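Local atomic coordinates of neural-cadherin (Drosophila melanogaster, PDB entry 3UBF), a protein that mediates calcium-dependent, preferentially homophilic adhesion between cells, its extracellular cadherin domains joining like molecules and probably helping to sort cell types. Residues A[99-104]-A[183-188]; A[130-135]-A[139-144]; A[221-226]-A[231-236]; A[259-264]-A[270-275]. One frame throughout, in Å; residues are numbered along the deposited sequence.

In the fold
The four contacts form two close pairs in successive cadherin domains. Interactions 1 and 2, with centres about 8 Å apart, lie at the boundary between the first and second domains of this fragment; they share a zinc ion, and strands 176-185 and 141-149 are neighbours in one sheet. The ranges of interaction 2 fall between the two segments of interaction 1 along the chain. Interactions 3 and 4 follow in the third domain, centres about 9 Å apart, linked through neighbouring strands 232-239 and 268-271. The pairs do not touch, their centres being about 36 to 45 Å apart. One pair thus lies at a metal-bearing domain junction, the other within the sandwich of the third domain.

Interaction 1: A[99-104]-A[183-188]; sequences VNDEPP and AEDQNG. With ZN (zinc ion), chain G.
A chi1 of -162° turns the Asp-101 carboxylate toward Gly-188, and a similar torsion in Asp-185, -157°, carries its OD2 to the zinc ion. The contact belongs to the metal-bearing linker between consecutive cadherin domains: 99-104, which overlaps the DxNDN-like linker motif, meets the turn that follows strand 176-185. Asp-101 lies at the centre of an inverse gamma turn, and its carboxylate sits against the backbone of Gly-188, with OD1 3.3 Å from the Gly-188 CA and OD2 3.5 Å from that same CA. OD1 also receives a weak hydrogen bond from Gln-196. Two acidic groups approach here, Asp-101 OD1 being 4.3 Å from Asp-185 OD2, and the nearby zinc probably eases their repulsion. Asp-134 and His-139 complete the protein ligands of that ion. An alanine at Asp-101 removes both carboxylate oxygens and would probably leave a gap beside Gly-188 and deprive the Gln-196 amide of an acceptor. Farther along, Pro-104 CG approaches the strand itself, 4.0 Å from Ala-183 O, in a purely van der Waals contact. The turn is braced by the second oxygen of Asp-185: in an Asx turn, Asn-187 N donates to Asp-185 OD1 over 3.1 Å, reaching it from above the carboxylate plane, 66° out of it.

Interaction 2: A[130-135]-A[139-144]; sequences LQARDP and HNIHYF. With ZN (zinc ion), chain G; ZN (zinc ion), chain C.
Tyr-143 OH has two partners: the backbone N of Ala-132 donates to it over 2.9 Å, and a water next to Leu-130 O reaches it by a weak bond. The amide bond is nearly straight, 172° at the hydrogen, and Ala-132 N lies in the ring plane, at the edge. Tyr-143 and Leu-130 run alongside one another, pointing oppositely, with Leu-130 CB 3.6 Å from Tyr-143 CD2. Ala-132 CB packs beside them, 3.6 Å from Ile-141 CD1 and also against the tyrosine ring. Ile-141 has its CG1 between the backbone N and carbonyl carbon, chi1 63°, a torsion that sends CD1 across to Ala-132. A phenylalanine in place of Tyr-143 lacks the hydroxyl and would probably leave the Ala-132 amide without this acceptor.

At the other end Asp-134 and His-139 meet through zinc. The carboxylate and imidazole planes stand 73° apart, and His-139 ND1 lies 2.0 Å from the ion. Asp-134 OD2 is also a ligand, though its modelled bond is doubtfully short; Asp-134 OD1, at a longer 2.7 Å from the zinc, also accepts from Asp-136 N. Asp-185 completes the protein ligands. The segments run nearly antiparallel, yet no hydrogen bond joins backbone to backbone, as expected of strands from the two facing sheets of a cadherin beta-sandwich, here closed at the interdomain end by a metal site.

Interaction 3: A[221-226]-A[231-236]; sequences AEIPEN and SDIISI. With ZN (zinc ion), chain O; ZN (zinc ion), chain R.
Ile-223 and Ile-233 meet with their side chains crossing at about a right angle, methyl against methyl at two levels. At the outer level the CD1 of Ile-223 lies 3.8 Å from the CD1 of Ile-233; nearer the backbones the two CG2 atoms of Ile-223 and Ile-233 are 4.0 Å apart. The two side chains reach this crossing with different torsions. In Ile-223 a chi1 of 58° tucks CG1 over the main chain, whereas Ile-233 puts CG1 opposite its carbonyl carbon, chi1 -78°, and thereby presents CG2 to its partners. That CG2 also receives the small side chain of Ala-221, whose CB is 3.9 Å away from Ile-233 CG2. The same Ala-221 CB approaches Ile-234 CD1 at 4.2 Å, so one methyl meets two consecutive isoleucines. Their joint access is consistent with a classic beta bulge, in which Ile-233 and Ile-234 both face Val-269. Phe-260 touches both Ile-223 and Ile-233, extending the apolar cluster.

An acidic residue of each segment binds a zinc ion. Beyond strand 221-224, Glu-225 binds one zinc through both carboxylate oxygens, OE1 at 2.3 Å and OE2 at 2.5 Å from the ion; Glu-278 and Asp-311 also bind it. Asp-232 OD2 is a ligand of another zinc. Between strands 221-224 and 232-235 the axes approach to 7.4 Å, antiparallel, 173° between their directions, with no hydrogen bonds across: these are strands of opposite sheets, packed face to face in the beta-sandwich of a cadherin domain.

Interaction 4: A[259-264]-A[270-275]; sequences TFNIGP and KLAKEL
Phe-260 and Leu-271 form the non-hydrogen-bonded pair of an antiparallel beta hairpin, strands 260-262 and 268-271, at the edge of one sheet of the third cadherin domain. Their side chains share the face turned to the sandwich interior. Leu-271, with CG opposite its backbone N (chi1 -176°), brings CD1 3.7 Å from Phe-260 CE2. The Phe-260 ring has Thr-259 CG2 over one face, offset toward the rim, and stacks edge-to-face with Tyr-286. That Thr-259 methyl also meets Leu-275, CG2 to CD2 3.8 Å, the two side chains crossing at about a right angle.

On the other face Asn-261 and Lys-270 make the hydrogen-bonded pair, Lys-270 N giving to Asn-261 O at 2.8 Å and Asn-261 N to Lys-270 O at 3.1 Å. A chi1 of 46° folds the Asn-261 amide over the partner strand, where OD1 lies 3.6 Å from Lys-270 CB and ND2 packs against Ala-272 CB. The extended Lys-270 chain leads away from strand 260-262 and touches Asp-232. Past the paired residues the chain is held by one carbonyl: Thr-259 O takes Ala-272 N at 2.6 Å and, weakly, Lys-273 N at 3.4 Å.

Interaction 1: A[99-104]-A[183-188]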
loop_
_atom_site.group_PDB
_atom_site.type_symbol
_atom_site.label_atom_id
_atom_site.label_comp_id
_atom_site.label_asym_id
_atom_site.label_seq_id
_atom_site.Cartn_x
_atom_site.Cartn_y
_atom_site.Cartn_z
ATOM N N VAL A 99 -0.793 0.055 16.549
ATOM C CA VAL A 99 -1.556 1.022 15.728
ATOM C C VAL A 99 -0.988 1.180 14.303
ATOM O O VAL A 99 -1.599 1.833 13.450
ATOM C CB VAL A 99 -1.768 2.400 16.449
ATOM N N ASN A 100 0.164 0.552 14.064
ATOM C CA ASN A 100 0.803 0.506 12.760
ATOM C C ASN A 100 0.255 -0.679 11.938
ATOM O O ASN A 100 0.478 -0.783 10.721
ATOM C CB ASN A 100 2.322 0.334 12.928
ATOM C CG ASN A 100 2.919 1.181 14.077
ATOM O OD1 ASN A 100 2.266 1.459 15.098
ATOM N ND2 ASN A 100 4.181 1.570 13.912
ATOM N N ASP A 101 -0.473 -1.560 12.623
ATOM C CA ASP A 101 -0.904 -2.844 12.080
ATOM C C ASP A 101 -2.092 -2.688 11.119
ATOM O O ASP A 101 -3.238 -2.932 11.497
ATOM C CB ASP A 101 -1.266 -3.783 13.247
ATOM C CG ASP A 101 -1.305 -5.258 12.846
ATOM O OD1 ASP A 101 -1.218 -5.563 11.638
ATOM O OD2 ASP A 101 -1.427 -6.123 13.749
ATOM N N GLU A 102 -1.805 -2.264 9.893
ATOM C CA GLU A 102 -2.791 -2.144 8.821
ATOM C C GLU A 102 -2.317 -3.003 7.630
ATOM O O GLU A 102 -1.101 -3.190 7.445
ATOM C CB GLU A 102 -2.956 -0.679 8.406
ATOM C CG GLU A 102 -3.867 0.164 9.313
ATOM C CD GLU A 102 -3.469 1.646 9.361
ATOM O OE1 GLU A 102 -2.287 1.935 9.055
ATOM O OE2 GLU A 102 -4.321 2.513 9.725
ATOM N N PRO A 103 -3.265 -3.536 6.821
ATOM C CA PRO A 103 -2.907 -4.588 5.866
ATOM C C PRO A 103 -1.944 -4.109 4.799
ATOM O O PRO A 103 -1.995 -2.936 4.422
ATOM C CB PRO A 103 -4.248 -4.958 5.217
ATOM C CG PRO A 103 -5.291 -4.443 6.163
ATOM C CD PRO A 103 -4.694 -3.194 6.726
ATOM N N PRO A 104 -1.074 -5.016 4.297
ATOM C CA PRO A 104 -0.242 -4.672 3.155
ATOM C C PRO A 104 -1.080 -4.370 1.920
ATOM O O PRO A 104 -2.244 -4.779 1.819
ATOM C CB PRO A 104 0.601 -5.932 2.929
ATOM C CG PRO A 104 -0.167 -7.025 3.551
ATOM C CD PRO A 104 -0.894 -6.419 4.708
ATOM N N ALA A 183 -0.248 -11.124 -1.122
ATOM C CA ALA A 183 0.840 -11.070 -0.159
ATOM C C ALA A 183 0.217 -11.120 1.219
ATOM O O ALA A 183 -0.759 -10.425 1.494
ATOM C CB ALA A 183 1.666 -9.826 -0.333
ATOM N N GLU A 184 0.754 -11.974 2.075
ATOM C CA GLU A 184 0.156 -12.194 3.372
ATOM C C GLU A 184 1.162 -11.883 4.450
ATOM O O GLU A 184 2.360 -12.156 4.320
ATOM C CB GLU A 184 -0.383 -13.624 3.525
ATOM C CG GLU A 184 -1.185 -13.835 4.813
ATOM C CD GLU A 184 -1.800 -15.223 4.944
ATOM O OE1 GLU A 184 -2.199 -15.807 3.921
ATOM O OE2 GLU A 184 -1.904 -15.729 6.083
ATOM N N ASP A 185 0.634 -11.311 5.518
ATOM C CA ASP A 185 1.386 -10.887 6.663
ATOM C C ASP A 185 1.662 -12.078 7.569
ATOM O O ASP A 185 0.774 -12.897 7.804
ATOM C CB ASP A 185 0.528 -9.886 7.417
ATOM C CG ASP A 185 1.327 -8.990 8.273
ATOM O OD1 ASP A 185 2.513 -9.309 8.516
ATOM O OD2 ASP A 185 0.786 -7.957 8.677
ATOM N N GLN A 186 2.885 -12.154 8.087
ATOM C CA GLN A 186 3.283 -13.212 9.012
ATOM C C GLN A 186 3.062 -12.761 10.452
ATOM O O GLN A 186 3.374 -13.490 11.404
ATOM C CB GLN A 186 4.752 -13.598 8.790
ATOM C CG GLN A 186 5.086 -13.988 7.355
ATOM C CD GLN A 186 4.320 -15.218 6.899
ATOM O OE1 GLN A 186 4.591 -16.327 7.361
ATOM N NE2 GLN A 186 3.352 -15.028 5.995
ATOM N N ASN A 187 2.515 -11.552 10.599
ATOM C CA ASN A 187 2.284 -10.936 11.903
ATOM C C ASN A 187 0.821 -10.505 12.066
ATOM O O ASN A 187 0.023 -11.200 12.708
ATOM C CB ASN A 187 3.231 -9.741 12.107
ATOM C CG ASN A 187 4.703 -10.090 11.845
ATOM O OD1 ASN A 187 5.109 -10.361 10.705
ATOM N ND2 ASN A 187 5.511 -10.061 12.906
ATOM N N GLY A 188 0.470 -9.368 11.468
ATOM C CA GLY A 188 -0.884 -8.818 11.562
ATOM C C GLY A 188 -1.704 -9.068 10.312
ATOM O O GLY A 188 -2.790 -9.650 10.370
HETATM ZN ZN ZN G . 1.232 -6.307 8.503
#

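Interaction 2: A[130-135]-A[139-144]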
loop_
_atom_site.group_PDB
_atom_site.type_symbol
_atom_site.label_atom_id
_atom_site.label_comp_id
_atom_site.label_asym_id
_atom_site.label_seq_id
_atom_site.Cartn_x
_atom_site.Cartn_y
_atom_site.Cartn_z
ATOM N N LEU A 130 6.346 -9.001 -7.862
ATOM C CA LEU A 130 5.322 -8.513 -6.952
ATOM C C LEU A 130 5.979 -7.714 -5.845
ATOM O O LEU A 130 6.991 -8.150 -5.286
ATOM C CB LEU A 130 4.547 -9.677 -6.342
ATOM C CG LEU A 130 3.887 -10.641 -7.326
ATOM C CD1 LEU A 130 3.379 -11.831 -6.546
ATOM C CD2 LEU A 130 2.758 -9.945 -8.124
ATOM N N GLN A 131 5.427 -6.534 -5.556
ATOM C CA GLN A 131 5.918 -5.709 -4.451
ATOM C C GLN A 131 4.741 -5.189 -3.676
ATOM O O GLN A 131 3.969 -4.379 -4.184
ATOM C CB GLN A 131 6.760 -4.535 -4.946
ATOM C CG GLN A 131 8.057 -4.939 -5.639
ATOM C CD GLN A 131 8.536 -3.891 -6.642
ATOM O OE1 GLN A 131 8.798 -2.735 -6.274
ATOM N NE2 GLN A 131 8.636 -4.286 -7.921
ATOM N N ALA A 132 4.589 -5.687 -2.453
ATOM C CA ALA A 132 3.621 -5.147 -1.519
ATOM C C ALA A 132 4.355 -4.402 -0.406
ATOM O O ALA A 132 5.530 -4.653 -0.136
ATOM C CB ALA A 132 2.782 -6.260 -0.948
ATOM N N ARG A 133 3.649 -3.482 0.235
ATOM C CA ARG A 133 4.167 -2.749 1.367
ATOM C C ARG A 133 3.241 -2.978 2.541
ATOM O O ARG A 133 2.020 -2.839 2.409
ATOM C CB ARG A 133 4.221 -1.262 1.028
ATOM C CG ARG A 133 4.685 -0.363 2.146
ATOM C CD ARG A 133 4.560 1.101 1.719
ATOM N NE ARG A 133 5.497 1.444 0.646
ATOM C CZ ARG A 133 5.307 2.420 -0.245
ATOM N NH1 ARG A 133 6.226 2.658 -1.182
ATOM N NH2 ARG A 133 4.195 3.148 -0.210
ATOM N N ASP A 134 3.821 -3.359 3.673
ATOM C CA ASP A 134 3.111 -3.385 4.943
ATOM C C ASP A 134 3.428 -2.063 5.616
ATOM O O ASP A 134 4.596 -1.760 5.853
ATOM C CB ASP A 134 3.560 -4.570 5.812
ATOM C CG ASP A 134 2.624 -4.836 6.989
ATOM O OD1 ASP A 134 2.282 -3.899 7.737
ATOM O OD2 ASP A 134 2.237 -6.007 7.190
ATOM N N PRO A 135 2.388 -1.250 5.896
ATOM C CA PRO A 135 2.625 0.017 6.607
ATOM C C PRO A 135 3.292 -0.213 7.954
ATOM O O PRO A 135 3.926 0.706 8.486
ATOM C CB PRO A 135 1.219 0.626 6.771
ATOM C CG PRO A 135 0.254 -0.469 6.449
ATOM C CD PRO A 135 0.977 -1.392 5.485
ATOM N N HIS A 139 6.811 -5.971 10.211
ATOM C CA HIS A 139 6.078 -7.118 9.677
ATOM C C HIS A 139 6.804 -7.699 8.489
ATOM O O HIS A 139 7.486 -6.985 7.773
ATOM C CB HIS A 139 4.692 -6.686 9.218
ATOM C CG HIS A 139 3.723 -6.476 10.334
ATOM N ND1 HIS A 139 2.361 -6.531 10.151
ATOM C CD2 HIS A 139 3.916 -6.210 11.649
ATOM C CE1 HIS A 139 1.757 -6.310 11.304
ATOM N NE2 HIS A 139 2.677 -6.113 12.228
ATOM N N ASN A 140 6.647 -9.000 8.289
ATOM C CA ASN A 140 7.186 -9.650 7.122
ATOM C C ASN A 140 6.052 -10.245 6.333
ATOM O O ASN A 140 5.067 -10.690 6.911
ATOM C CB ASN A 140 8.225 -10.697 7.514
ATOM C CG ASN A 140 9.427 -10.072 8.197
ATOM O OD1 ASN A 140 10.174 -9.297 7.577
ATOM N ND2 ASN A 140 9.608 -10.374 9.491
ATOM N N ILE A 141 6.184 -10.224 5.011
ATOM C CA ILE A 141 5.124 -10.683 4.138
ATOM C C ILE A 141 5.590 -11.797 3.213
ATOM O O ILE A 141 6.773 -11.862 2.831
ATOM C CB ILE A 141 4.510 -9.522 3.310
ATOM C CG1 ILE A 141 5.547 -8.899 2.371
ATOM C CG2 ILE A 141 3.866 -8.474 4.223
ATOM C CD1 ILE A 141 5.000 -7.735 1.539
ATOM N N HIS A 142 4.661 -12.685 2.878
ATOM C CA HIS A 142 4.926 -13.750 1.921
ATOM C C HIS A 142 4.000 -13.602 0.729
ATOM O O HIS A 142 2.789 -13.433 0.886
ATOM C CB HIS A 142 4.733 -15.135 2.536
ATOM C CG HIS A 142 5.744 -15.491 3.575
ATOM N ND1 HIS A 142 5.692 -16.673 4.279
ATOM C CD2 HIS A 142 6.814 -14.814 4.057
ATOM C CE1 HIS A 142 6.695 -16.718 5.139
ATOM N NE2 HIS A 142 7.390 -15.599 5.028
ATOM N N TYR A 143 4.578 -13.663 -0.462
ATOM C CA TYR A 143 3.812 -13.637 -1.686
ATOM C C TYR A 143 3.491 -15.053 -2.121
ATOM O O TYR A 143 4.319 -15.947 -1.997
ATOM C CB TYR A 143 4.612 -12.953 -2.783
ATOM C CG TYR A 143 5.091 -11.563 -2.451
ATOM C CD1 TYR A 143 6.309 -11.364 -1.801
ATOM C CD2 TYR A 143 4.340 -10.444 -2.805
ATOM C CE1 TYR A 143 6.762 -10.096 -1.510
ATOM C CE2 TYR A 143 4.793 -9.173 -2.519
ATOM C CZ TYR A 143 5.999 -9.015 -1.869
ATOM O OH TYR A 143 6.453 -7.762 -1.573
ATOM N N PHE A 144 2.289 -15.260 -2.640
ATOM C CA PHE A 144 1.918 -16.563 -3.193
ATOM C C PHE A 144 0.787 -16.463 -4.198
ATOM O O PHE A 144 0.080 -15.457 -4.255
ATOM C CB PHE A 144 1.571 -17.568 -2.087
ATOM C CG PHE A 144 0.484 -17.113 -1.160
ATOM C CD1 PHE A 144 -0.844 -17.428 -1.411
ATOM C CD2 PHE A 144 0.794 -16.406 -0.000
ATOM C CE1 PHE A 144 -1.857 -17.023 -0.535
ATOM C CE2 PHE A 144 -0.210 -16.003 0.892
ATOM C CZ PHE A 144 -1.539 -16.306 0.618
HETATM ZN ZN ZN G . 1.232 -6.307 8.503
HETATM ZN ZN ZN C . 4.752 -18.365 3.223
HETATM O O HOH W 1 8.870 -7.340 -3.823
#

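Interaction 3: A[221-226]-A[231-236]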
loop_
_atom_site.group_PDB
_atom_site.type_symbol
_atom_site.label_atom_id
_atom_site.label_comp_id
_atom_site.label_asym_id
_atom_site.label_seq_id
_atom_site.Cartn_x
_atom_site.Cartn_y
_atom_site.Cartn_z
ATOM N N ALA A 221 -7.799 16.420 -14.664
ATOM C CA ALA A 221 -7.126 17.642 -14.204
ATOM C C ALA A 221 -8.153 18.723 -13.943
ATOM O O ALA A 221 -9.189 18.766 -14.593
ATOM C CB ALA A 221 -6.085 18.123 -15.202
ATOM N N GLU A 222 -7.854 19.582 -12.980
ATOM C CA GLU A 222 -8.696 20.706 -12.635
ATOM C C GLU A 222 -7.847 21.966 -12.667
ATOM O O GLU A 222 -6.916 22.112 -11.889
ATOM C CB GLU A 222 -9.321 20.515 -11.251
ATOM C CG GLU A 222 -9.993 21.783 -10.717
ATOM C CD GLU A 222 -10.916 21.530 -9.535
ATOM O OE1 GLU A 222 -11.920 20.791 -9.702
ATOM O OE2 GLU A 222 -10.645 22.091 -8.445
ATOM N N ILE A 223 -8.172 22.881 -13.571
ATOM C CA ILE A 223 -7.357 24.067 -13.758
ATOM C C ILE A 223 -8.153 25.364 -13.693
ATOM O O ILE A 223 -9.290 25.423 -14.167
ATOM C CB ILE A 223 -6.522 23.984 -15.051
ATOM C CG1 ILE A 223 -7.418 23.785 -16.284
ATOM C CG2 ILE A 223 -5.467 22.861 -14.908
ATOM C CD1 ILE A 223 -6.752 24.110 -17.594
ATOM N N PRO A 224 -7.565 26.400 -13.068
ATOM C CA PRO A 224 -8.223 27.691 -13.052
ATOM C C PRO A 224 -8.279 28.308 -14.441
ATOM O O PRO A 224 -7.472 27.988 -15.320
ATOM C CB PRO A 224 -7.345 28.539 -12.123
ATOM C CG PRO A 224 -6.069 27.833 -12.024
ATOM C CD PRO A 224 -6.373 26.382 -12.202
ATOM N N GLU A 225 -9.259 29.183 -14.606
ATOM C CA GLU A 225 -9.496 29.945 -15.811
ATOM C C GLU A 225 -8.254 30.693 -16.279
ATOM O O GLU A 225 -8.061 30.887 -17.484
ATOM C CB GLU A 225 -10.617 30.940 -15.509
ATOM C CG GLU A 225 -11.146 31.720 -16.679
ATOM C CD GLU A 225 -11.963 32.896 -16.225
ATOM O OE1 GLU A 225 -11.754 33.336 -15.078
ATOM O OE2 GLU A 225 -12.814 33.392 -16.997
ATOM N N ASN A 226 -7.426 31.119 -15.327
ATOM C CA ASN A 226 -6.270 31.955 -15.635
ATOM C C ASN A 226 -4.957 31.187 -15.799
ATOM O O ASN A 226 -3.878 31.792 -15.775
ATOM C CB ASN A 226 -6.131 33.092 -14.608
ATOM C CG ASN A 226 -5.517 32.638 -13.273
ATOM O OD1 ASN A 226 -5.622 31.474 -12.866
ATOM N ND2 ASN A 226 -4.871 33.574 -12.589
ATOM N N SER A 231 1.519 26.494 -20.304
ATOM C CA SER A 231 1.895 25.888 -19.034
ATOM C C SER A 231 1.437 24.427 -18.979
ATOM O O SER A 231 0.453 24.046 -19.623
ATOM C CB SER A 231 1.282 26.660 -17.866
ATOM O OG SER A 231 -0.119 26.440 -17.805
ATOM N N ASP A 232 2.158 23.630 -18.193
ATOM C CA ASP A 232 1.874 22.213 -18.007
ATOM C C ASP A 232 0.625 22.047 -17.167
ATOM O O ASP A 232 0.471 22.712 -16.142
ATOM C CB ASP A 232 3.041 21.511 -17.303
ATOM C CG ASP A 232 4.359 21.632 -18.061
ATOM O OD1 ASP A 232 4.349 21.886 -19.291
ATOM O OD2 ASP A 232 5.420 21.468 -17.417
ATOM N N ILE A 233 -0.253 21.153 -17.608
ATOM C CA ILE A 233 -1.528 20.919 -16.972
ATOM C C ILE A 233 -1.527 19.548 -16.297
ATOM O O ILE A 233 -1.953 19.401 -15.144
ATOM C CB ILE A 233 -2.661 21.026 -18.020
ATOM C CG1 ILE A 233 -2.938 22.492 -18.313
ATOM C CG2 ILE A 233 -3.953 20.321 -17.576
ATOM C CD1 ILE A 233 -3.768 22.690 -19.530
ATOM N N ILE A 234 -1.046 18.545 -17.022
ATOM C CA ILE A 234 -0.991 17.187 -16.510
ATOM C C ILE A 234 0.047 16.405 -17.302
ATOM O O ILE A 234 0.260 16.679 -18.490
ATOM C CB ILE A 234 -2.405 16.507 -16.529
ATOM C CG1 ILE A 234 -2.369 15.118 -15.871
ATOM C CG2 ILE A 234 -2.993 16.486 -17.933
ATOM C CD1 ILE A 234 -3.715 14.643 -15.367
ATOM N N SER A 235 0.714 15.470 -16.628
ATOM C CA SER A 235 1.644 14.562 -17.290
ATOM C C SER A 235 1.005 13.205 -17.430
ATOM O O SER A 235 0.512 12.634 -16.462
ATOM C CB SER A 235 2.950 14.414 -16.505
ATOM O OG SER A 235 3.916 15.341 -16.957
ATOM N N ILE A 236 1.023 12.685 -18.643
ATOM C CA ILE A 236 0.504 11.361 -18.895
ATOM C C ILE A 236 1.651 10.442 -19.282
ATOM O O ILE A 236 2.534 10.817 -20.060
ATOM C CB ILE A 236 -0.611 11.410 -19.941
ATOM C CG1 ILE A 236 -1.861 11.994 -19.294
ATOM C CG2 ILE A 236 -0.929 10.033 -20.463
ATOM C CD1 ILE A 236 -2.566 12.958 -20.162
HETATM ZN ZN ZN O . -13.643 34.608 -14.992
HETATM ZN ZN ZN R . 7.218 21.921 -18.905
HETATM O O HOH W 2 -12.844 35.541 -16.980
#

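Interaction 4: A[259-264]-A[270-275]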
loop_
_atom_site.group_PDB
_atom_site.type_symbol
_atom_site.label_atom_id
_atom_site.label_comp_id
_atom_site.label_asym_id
_atom_site.label_seq_id
_atom_site.Cartn_x
_atom_site.Cartn_y
_atom_site.Cartn_z
ATOM N N THR A 259 -7.506 23.307 -27.746
ATOM C CA THR A 259 -7.344 24.030 -26.482
ATOM C C THR A 259 -6.148 23.464 -25.719
ATOM O O THR A 259 -5.405 24.185 -25.056
ATOM C CB THR A 259 -8.618 23.948 -25.616
ATOM O OG1 THR A 259 -9.709 24.552 -26.316
ATOM C CG2 THR A 259 -8.428 24.676 -24.286
ATOM N N PHE A 260 -5.968 22.161 -25.828
ATOM C CA PHE A 260 -4.841 21.515 -25.208
ATOM C C PHE A 260 -4.004 20.816 -26.268
ATOM O O PHE A 260 -4.504 20.454 -27.339
ATOM C CB PHE A 260 -5.335 20.532 -24.147
ATOM C CG PHE A 260 -6.290 21.146 -23.162
ATOM C CD1 PHE A 260 -7.666 20.994 -23.318
ATOM C CD2 PHE A 260 -5.819 21.894 -22.087
ATOM C CE1 PHE A 260 -8.572 21.574 -22.414
ATOM C CE2 PHE A 260 -6.715 22.476 -21.176
ATOM C CZ PHE A 260 -8.093 22.317 -21.346
ATOM N N ASN A 261 -2.719 20.677 -25.989
ATOM C CA ASN A 261 -1.893 19.746 -26.731
ATOM C C ASN A 261 -1.099 18.885 -25.762
ATOM O O ASN A 261 -1.124 19.116 -24.552
ATOM C CB ASN A 261 -0.999 20.449 -27.774
ATOM C CG ASN A 261 -0.302 21.682 -27.228
ATOM O OD1 ASN A 261 0.331 21.634 -26.174
ATOM N ND2 ASN A 261 -0.401 22.792 -27.954
ATOM N N ILE A 262 -0.434 17.870 -26.292
ATOM C CA ILE A 262 0.380 16.976 -25.490
ATOM C C ILE A 262 1.720 16.845 -26.185
ATOM O O ILE A 262 1.790 16.903 -27.416
ATOM C CB ILE A 262 -0.282 15.590 -25.322
ATOM C CG1 ILE A 262 0.459 14.768 -24.246
ATOM C CG2 ILE A 262 -0.358 14.857 -26.674
ATOM C CD1 ILE A 262 -0.268 13.520 -23.769
ATOM N N GLY A 263 2.778 16.702 -25.396
ATOM C CA GLY A 263 4.113 16.498 -25.934
ATOM C C GLY A 263 4.221 15.106 -26.519
ATOM O O GLY A 263 4.001 14.126 -25.809
ATOM N N PRO A 264 4.549 15.009 -27.824
ATOM C CA PRO A 264 4.722 13.724 -28.509
ATOM C C PRO A 264 5.584 12.714 -27.725
ATOM O O PRO A 264 5.239 11.533 -27.660
ATOM C CB PRO A 264 5.425 14.118 -29.811
ATOM C CG PRO A 264 5.032 15.503 -30.055
ATOM C CD PRO A 264 4.845 16.147 -28.712
ATOM N N LYS A 270 -0.136 20.524 -22.321
ATOM C CA LYS A 270 -0.112 21.962 -22.077
ATOM C C LYS A 270 -1.405 22.635 -22.527
ATOM O O LYS A 270 -2.181 22.066 -23.296
ATOM C CB LYS A 270 1.098 22.615 -22.744
ATOM C CG LYS A 270 2.403 22.268 -22.073
ATOM C CD LYS A 270 3.592 22.860 -22.803
ATOM C CE LYS A 270 4.881 22.192 -22.359
ATOM N NZ LYS A 270 6.080 22.971 -22.771
ATOM N N LEU A 271 -1.632 23.841 -22.020
ATOM C CA LEU A 271 -2.715 24.690 -22.480
ATOM C C LEU A 271 -2.289 25.422 -23.745
ATOM O O LEU A 271 -1.275 26.118 -23.748
ATOM C CB LEU A 271 -3.080 25.698 -21.386
ATOM C CG LEU A 271 -4.274 26.628 -21.634
ATOM C CD1 LEU A 271 -5.531 25.858 -22.034
ATOM C CD2 LEU A 271 -4.536 27.467 -20.402
ATOM N N ALA A 272 -3.059 25.265 -24.819
ATOM C CA ALA A 272 -2.742 25.920 -26.097
ATOM C C ALA A 272 -3.442 27.268 -26.296
ATOM O O ALA A 272 -2.971 28.100 -27.074
ATOM C CB ALA A 272 -3.060 24.991 -27.252
ATOM N N LYS A 273 -4.559 27.478 -25.597
ATOM C CA LYS A 273 -5.385 28.680 -25.768
ATOM C C LYS A 273 -5.682 29.351 -24.431
ATOM O O LYS A 273 -5.628 28.701 -23.394
ATOM C CB LYS A 273 -6.712 28.320 -26.447
ATOM C CG LYS A 273 -6.590 27.919 -27.909
ATOM C CD LYS A 273 -7.903 27.361 -28.448
ATOM C CE LYS A 273 -7.795 27.105 -29.953
ATOM N NZ LYS A 273 -9.067 26.606 -30.542
ATOM N N GLU A 274 -6.004 30.645 -24.456
ATOM C CA GLU A 274 -6.521 31.331 -23.267
ATOM C C GLU A 274 -7.919 30.811 -22.942
ATOM O O GLU A 274 -8.646 30.376 -23.831
ATOM C CB GLU A 274 -6.548 32.855 -23.463
ATOM N N LEU A 275 -8.287 30.851 -21.666
ATOM C CA LEU A 275 -9.567 30.325 -21.219
ATOM C C LEU A 275 -10.491 31.400 -20.657
ATOM O O LEU A 275 -10.054 32.304 -19.933
ATOM C CB LEU A 275 -9.352 29.234 -20.172
ATOM C CG LEU A 275 -8.649 27.944 -20.599
ATOM C CD1 LEU A 275 -8.207 27.184 -19.369
ATOM C CD2 LEU A 275 -9.544 27.076 -21.500
#